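Side-chain contacts in putative uncharacterized protein (Pyrococcus furiosus, PDB 3VR0), which functions as an archaeal proteasome activator and belongs to the family of proteasome assembly chaperones: residues K60-L65 and L127-E132; K47-H52 and K222-V227. All coordinates share one frame; numbering follows the deposited sequence.

Contact 1: residues K60-L65 and L127-E132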
loop_
_atom_site.group_PDB
_atom_site.type_symbol
_atom_site.label_atom_id
_atom_site.label_comp_id
_atom_site.label_asym_id
_atom_site.label_seq_id
_atom_site.Cartn_x
_atom_site.Cartn_y
_atom_site.Cartn_z
ATOM N N LYS C 60 31.680 -14.506 -11.325
ATOM C CA LYS C 60 30.842 -14.818 -12.477
ATOM C C LYS C 60 29.372 -14.688 -12.175
ATOM O O LYS C 60 28.897 -15.223 -11.170
ATOM C CB LYS C 60 31.101 -16.288 -12.902
ATOM C CG LYS C 60 30.577 -16.587 -14.289
ATOM C CD LYS C 60 29.796 -17.889 -14.319
ATOM C CE LYS C 60 29.847 -18.534 -15.713
ATOM N NZ LYS C 60 28.678 -18.138 -16.578
ATOM N N LYS C 61 28.622 -14.050 -13.058
ATOM C CA LYS C 61 27.187 -13.963 -12.816
ATOM C C LYS C 61 26.486 -15.314 -12.992
ATOM O O LYS C 61 26.641 -15.922 -14.048
ATOM C CB LYS C 61 26.513 -13.018 -13.775
ATOM C CG LYS C 61 25.003 -13.043 -13.536
ATOM C CD LYS C 61 24.282 -11.801 -14.036
ATOM C CE LYS C 61 24.158 -11.796 -15.527
ATOM N NZ LYS C 61 23.450 -10.541 -15.938
ATOM N N PHE C 62 25.656 -15.717 -12.019
ATOM C CA PHE C 62 24.906 -16.978 -12.142
ATOM C C PHE C 62 23.400 -16.975 -11.907
ATOM O O PHE C 62 22.753 -18.001 -12.174
ATOM C CB PHE C 62 25.510 -18.078 -11.294
ATOM C CG PHE C 62 25.288 -17.929 -9.789
ATOM C CD1 PHE C 62 24.448 -18.783 -9.123
ATOM C CD2 PHE C 62 25.983 -16.961 -9.057
ATOM C CE1 PHE C 62 24.294 -18.703 -7.788
ATOM C CE2 PHE C 62 25.852 -16.882 -7.696
ATOM C CZ PHE C 62 24.986 -17.729 -7.061
ATOM N N ALA C 63 22.840 -15.871 -11.396
ATOM C CA ALA C 63 21.387 -15.772 -11.219
ATOM C C ALA C 63 20.915 -14.309 -11.253
ATOM O O ALA C 63 21.679 -13.406 -10.965
ATOM C CB ALA C 63 20.969 -16.411 -9.906
ATOM N N GLU C 64 19.662 -14.081 -11.618
ATOM C CA GLU C 64 19.130 -12.758 -11.412
ATOM C C GLU C 64 17.727 -12.741 -10.799
ATOM O O GLU C 64 16.941 -13.696 -10.943
ATOM C CB GLU C 64 19.385 -11.793 -12.617
ATOM C CG GLU C 64 18.906 -12.207 -13.916
ATOM C CD GLU C 64 19.672 -11.534 -15.094
ATOM O OE1 GLU C 64 20.660 -10.760 -14.900
ATOM O OE2 GLU C 64 19.246 -11.793 -16.235
ATOM N N LEU C 65 17.478 -11.695 -10.012
ATOM C CA LEU C 65 16.238 -11.599 -9.242
ATOM C C LEU C 65 15.343 -10.522 -9.837
ATOM O O LEU C 65 15.787 -9.421 -10.101
ATOM C CB LEU C 65 16.568 -11.327 -7.777
ATOM C CG LEU C 65 15.422 -11.261 -6.765
ATOM C CD1 LEU C 65 15.911 -11.647 -5.359
ATOM C CD2 LEU C 65 14.750 -9.819 -6.753
ATOM N N LEU C 127 17.561 -15.108 0.789
ATOM C CA LEU C 127 18.075 -16.062 1.756
ATOM C C LEU C 127 17.749 -17.508 1.359
ATOM O O LEU C 127 18.602 -18.352 1.583
ATOM C CB LEU C 127 17.655 -15.790 3.213
ATOM C CG LEU C 127 18.230 -14.437 3.696
ATOM C CD1 LEU C 127 17.498 -13.939 4.885
ATOM C CD2 LEU C 127 19.742 -14.458 3.959
ATOM N N ASP C 128 16.544 -17.792 0.826
ATOM C CA ASP C 128 16.196 -19.181 0.458
ATOM C C ASP C 128 17.171 -19.662 -0.628
ATOM O O ASP C 128 17.552 -20.812 -0.671
ATOM C CB ASP C 128 14.761 -19.342 -0.113
ATOM C CG ASP C 128 13.636 -19.001 0.907
ATOM O OD1 ASP C 128 13.852 -18.993 2.146
ATOM O OD2 ASP C 128 12.515 -18.728 0.445
ATOM N N PHE C 129 17.494 -18.781 -1.538
ATOM C CA PHE C 129 18.316 -19.144 -2.661
ATOM C C PHE C 129 19.770 -19.469 -2.203
ATOM O O PHE C 129 20.325 -20.487 -2.551
ATOM C CB PHE C 129 18.285 -18.007 -3.673
ATOM C CG PHE C 129 19.176 -18.235 -4.860
ATOM C CD1 PHE C 129 19.032 -19.397 -5.659
ATOM C CD2 PHE C 129 20.192 -17.335 -5.150
ATOM C CE1 PHE C 129 19.879 -19.610 -6.771
ATOM C CE2 PHE C 129 21.042 -17.535 -6.280
ATOM C CZ PHE C 129 20.893 -18.676 -7.078
ATOM N N VAL C 130 20.336 -18.596 -1.382
ATOM C CA VAL C 130 21.712 -18.683 -0.951
ATOM C C VAL C 130 21.946 -19.897 -0.000
ATOM O O VAL C 130 23.008 -20.540 -0.035
ATOM C CB VAL C 130 22.040 -17.264 -0.454
ATOM C CG1 VAL C 130 22.289 -17.112 1.013
ATOM C CG2 VAL C 130 22.815 -16.412 -1.449
ATOM N N GLN C 131 20.946 -20.231 0.803
ATOM C CA GLN C 131 20.976 -21.439 1.598
ATOM C C GLN C 131 20.957 -22.740 0.763
ATOM O O GLN C 131 21.391 -23.769 1.252
ATOM C CB GLN C 131 19.819 -21.473 2.604
ATOM C CG GLN C 131 19.947 -20.512 3.798
ATOM C CD GLN C 131 18.770 -20.699 4.766
ATOM O OE1 GLN C 131 17.618 -20.381 4.446
ATOM N NE2 GLN C 131 19.056 -21.239 5.930
ATOM N N GLU C 132 20.472 -22.703 -0.473
ATOM C CA GLU C 132 20.604 -23.890 -1.305
ATOM C C GLU C 132 22.062 -24.257 -1.534
ATOM O O GLU C 132 22.326 -25.398 -1.843
ATOM C CB GLU C 132 19.893 -23.742 -2.646
ATOM C CG GLU C 132 18.392 -23.533 -2.498
ATOM C CD GLU C 132 17.729 -23.343 -3.832
ATOM O OE1 GLU C 132 18.379 -23.515 -4.917
ATOM O OE2 GLU C 132 16.530 -23.044 -3.799
#

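Contact 2: residues K47-H52 and K222-V227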
loop_
_atom_site.group_PDB
_atom_site.type_symbol
_atom_site.label_atom_id
_atom_site.label_comp_id
_atom_site.label_asym_id
_atom_site.label_seq_id
_atom_site.Cartn_x
_atom_site.Cartn_y
_atom_site.Cartn_z
ATOM N N LYS C 47 27.004 -0.705 -3.001
ATOM C CA LYS C 47 27.027 -1.023 -4.418
ATOM C C LYS C 47 28.399 -0.864 -5.106
ATOM O O LYS C 47 28.821 -1.749 -5.850
ATOM C CB LYS C 47 25.968 -0.243 -5.172
ATOM C CG LYS C 47 25.964 -0.583 -6.654
ATOM C CD LYS C 47 24.852 0.139 -7.382
ATOM C CE LYS C 47 24.792 -0.301 -8.845
ATOM N NZ LYS C 47 23.409 -0.161 -9.363
ATOM N N LEU C 48 29.071 0.269 -4.885
ATOM C CA LEU C 48 30.403 0.499 -5.462
ATOM C C LEU C 48 31.370 -0.538 -4.981
ATOM O O LEU C 48 32.120 -1.084 -5.759
ATOM C CB LEU C 48 30.975 1.866 -5.083
ATOM C CG LEU C 48 30.416 3.074 -5.812
ATOM C CD1 LEU C 48 31.007 4.285 -5.127
ATOM C CD2 LEU C 48 30.804 3.051 -7.277
ATOM N N ALA C 49 31.335 -0.772 -3.686
ATOM C CA ALA C 49 32.121 -1.788 -3.031
ATOM C C ALA C 49 31.866 -3.166 -3.695
ATOM O O ALA C 49 32.816 -3.823 -4.093
ATOM C CB ALA C 49 31.809 -1.819 -1.582
ATOM N N ALA C 50 30.605 -3.582 -3.844
ATOM C CA ALA C 50 30.326 -4.900 -4.429
ATOM C C ALA C 50 30.739 -5.003 -5.884
ATOM O O ALA C 50 31.321 -6.022 -6.278
ATOM C CB ALA C 50 28.842 -5.324 -4.255
ATOM N N GLU C 51 30.463 -3.960 -6.673
ATOM C CA GLU C 51 30.842 -3.955 -8.091
ATOM C C GLU C 51 32.356 -4.020 -8.273
ATOM O O GLU C 51 32.860 -4.701 -9.180
ATOM C CB GLU C 51 30.317 -2.746 -8.819
ATOM C CG GLU C 51 28.804 -2.795 -9.065
ATOM C CD GLU C 51 28.325 -1.524 -9.726
ATOM O OE1 GLU C 51 28.933 -0.459 -9.484
ATOM O OE2 GLU C 51 27.375 -1.586 -10.521
ATOM N N HIS C 52 33.075 -3.327 -7.405
ATOM C CA HIS C 52 34.512 -3.345 -7.486
ATOM C C HIS C 52 35.009 -4.732 -7.126
ATOM O O HIS C 52 35.941 -5.239 -7.740
ATOM C CB HIS C 52 35.159 -2.312 -6.564
ATOM C CG HIS C 52 36.629 -2.190 -6.784
ATOM N ND1 HIS C 52 37.168 -1.890 -8.019
ATOM C CD2 HIS C 52 37.676 -2.366 -5.949
ATOM C CE1 HIS C 52 38.487 -1.873 -7.931
ATOM N NE2 HIS C 52 38.821 -2.144 -6.681
ATOM N N LYS C 222 35.143 6.745 -2.074
ATOM C CA LYS C 222 36.149 6.668 -0.989
ATOM C C LYS C 222 35.640 5.939 0.254
ATOM O O LYS C 222 36.400 5.230 0.930
ATOM C CB LYS C 222 36.680 8.090 -0.639
ATOM C CG LYS C 222 37.579 8.221 0.619
ATOM C CD LYS C 222 38.449 9.521 0.522
ATOM C CE LYS C 222 38.727 10.174 1.896
ATOM N NZ LYS C 222 39.723 9.408 2.736
ATOM N N ALA C 223 34.359 6.128 0.591
ATOM C CA ALA C 223 33.828 5.349 1.690
ATOM C C ALA C 223 33.685 3.875 1.235
ATOM O O ALA C 223 33.904 2.958 2.012
ATOM C CB ALA C 223 32.506 5.948 2.269
ATOM N N ALA C 224 33.346 3.677 -0.029
ATOM C CA ALA C 224 33.268 2.325 -0.626
ATOM C C ALA C 224 34.621 1.604 -0.437
ATOM O O ALA C 224 34.677 0.447 0.043
ATOM C CB ALA C 224 32.907 2.415 -2.084
ATOM N N LYS C 225 35.705 2.317 -0.751
ATOM C CA LYS C 225 37.059 1.805 -0.520
ATOM C C LYS C 225 37.246 1.334 0.917
ATOM O O LYS C 225 37.710 0.205 1.174
ATOM C CB LYS C 225 38.129 2.849 -0.921
ATOM C CG LYS C 225 39.562 2.352 -0.619
ATOM C CD LYS C 225 40.621 3.130 -1.377
ATOM C CE LYS C 225 41.996 2.817 -0.818
ATOM N NZ LYS C 225 42.927 3.951 -1.129
ATOM N N ALA C 226 36.843 2.176 1.864
ATOM C CA ALA C 226 37.046 1.846 3.263
ATOM C C ALA C 226 36.255 0.622 3.693
ATOM O O ALA C 226 36.754 -0.229 4.440
ATOM C CB ALA C 226 36.685 3.021 4.125
ATOM N N VAL C 227 35.000 0.540 3.250
ATOM C CA VAL C 227 34.159 -0.619 3.610
ATOM C C VAL C 227 34.769 -1.894 3.003
ATOM O O VAL C 227 34.879 -2.918 3.661
ATOM C CB VAL C 227 32.693 -0.411 3.114
ATOM C CG1 VAL C 227 31.903 -1.715 3.180
ATOM C CG2 VAL C 227 31.994 0.701 3.958
#

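Contact 1: residues K60-L65 and L127-E132
Phe-62 reaches across to Phe-129 with CE1 of its ring, which lies 3.5 Å from Phe-129 CZ. Its CG sits between the backbone N and the carbonyl carbon (chi1 73°), a setting that swings the ring from the strand towards helix 116-131. Phe-129 comes the opposite way, and the ring planes differ by only 29°. They are slid so far apart, with centroids 5.7 Å from each other, that there is hardly any overlap. With an alanine in place of Phe-62, the outer end of the Phe-129 ring would probably lose one of its aromatic neighbours and a gap would open beside CZ. Phe-62 and Ala-63 together form a classic beta bulge opposite Phe-89 of strand 87-92, in the large mixed sheet on which helix 116-131 packs. Ala-63 points its methyl at the same ring, CB lying 3.6 Å from Phe-129 CZ and 3.8 Å from Phe-129 CE2. Phe-89 and Phe-133 each make a T-shaped contact with Phe-129. Glu-64 points away from the helix; its OE1 forms a salt bridge with Lys-61 NZ at 3.0 Å, the amine meeting OE1 on the syn side, 33° out of the carboxylate plane, while OE2 is hydrogen-bonded to Tyr-25 OH.

Contact 2: residues K47-H52 and K222-V227
Leu-48 holds CG anti to its carbonyl carbon and beside the backbone N (chi1 -76°), and from there CD1 extends anti to CA (chi2 173°), which lays the side chain alongside the methyl of Ala-224. This is helix-on-helix packing through small residues: helices 45-57 and 221-235 meet where Ala-49 and Ala-224 bring their CA atoms to within 4.9 Å, an approach in which each helix offers only a methyl at this position. Ala-224 contributes a single methyl, aimed at the other helix and touched by both neighbouring residues there. Leu-48 CB approaches Ala-224 CB to 3.6 Å, and Leu-48 CD1 touches the same methyl at 4.0 Å. The methyls of Ala-49 and Ala-224 are less close, with 4.4 Å from CB to CB. No hydrogen bond crosses the interface, and all three touching residues are buried. Underneath, Met-141 of strand 137-145 is touched by both Ala-49 and Val-227, placing the two helices together on one face of the large sheet. Arg-247 of helix 242-256 and Val-219 pack against Leu-48, and Lys-225 makes a salt bridge with Asp-245 of that same helix. Backbone joins in too: Ala-224 CB rests 3.9 Å from Ala-49 N, and Ala-49 CB lies 4.0 Å from Ala-224 O.

Contacts 1 and 2 lie about 21 Å apart between centres, with about 10 Å between their nearest atoms, and do not touch. Helix 45-57 of contact 2 runs almost directly into strand 60-66 of contact 1, making them neighbours in sequence. Along the chain the order is 47-52, 60-65, 127-132 and then 222-227, putting both halves of contact 1 between those of contact 2. Contact 1 packs a helix on a strand towards one end of the large mixed sheet; contact 2 joins two helices over its more central strands. Both are buried within the PAC2 domain, tying sequence-distant parts into one alpha/beta body, and no other chain of the assembly touches either.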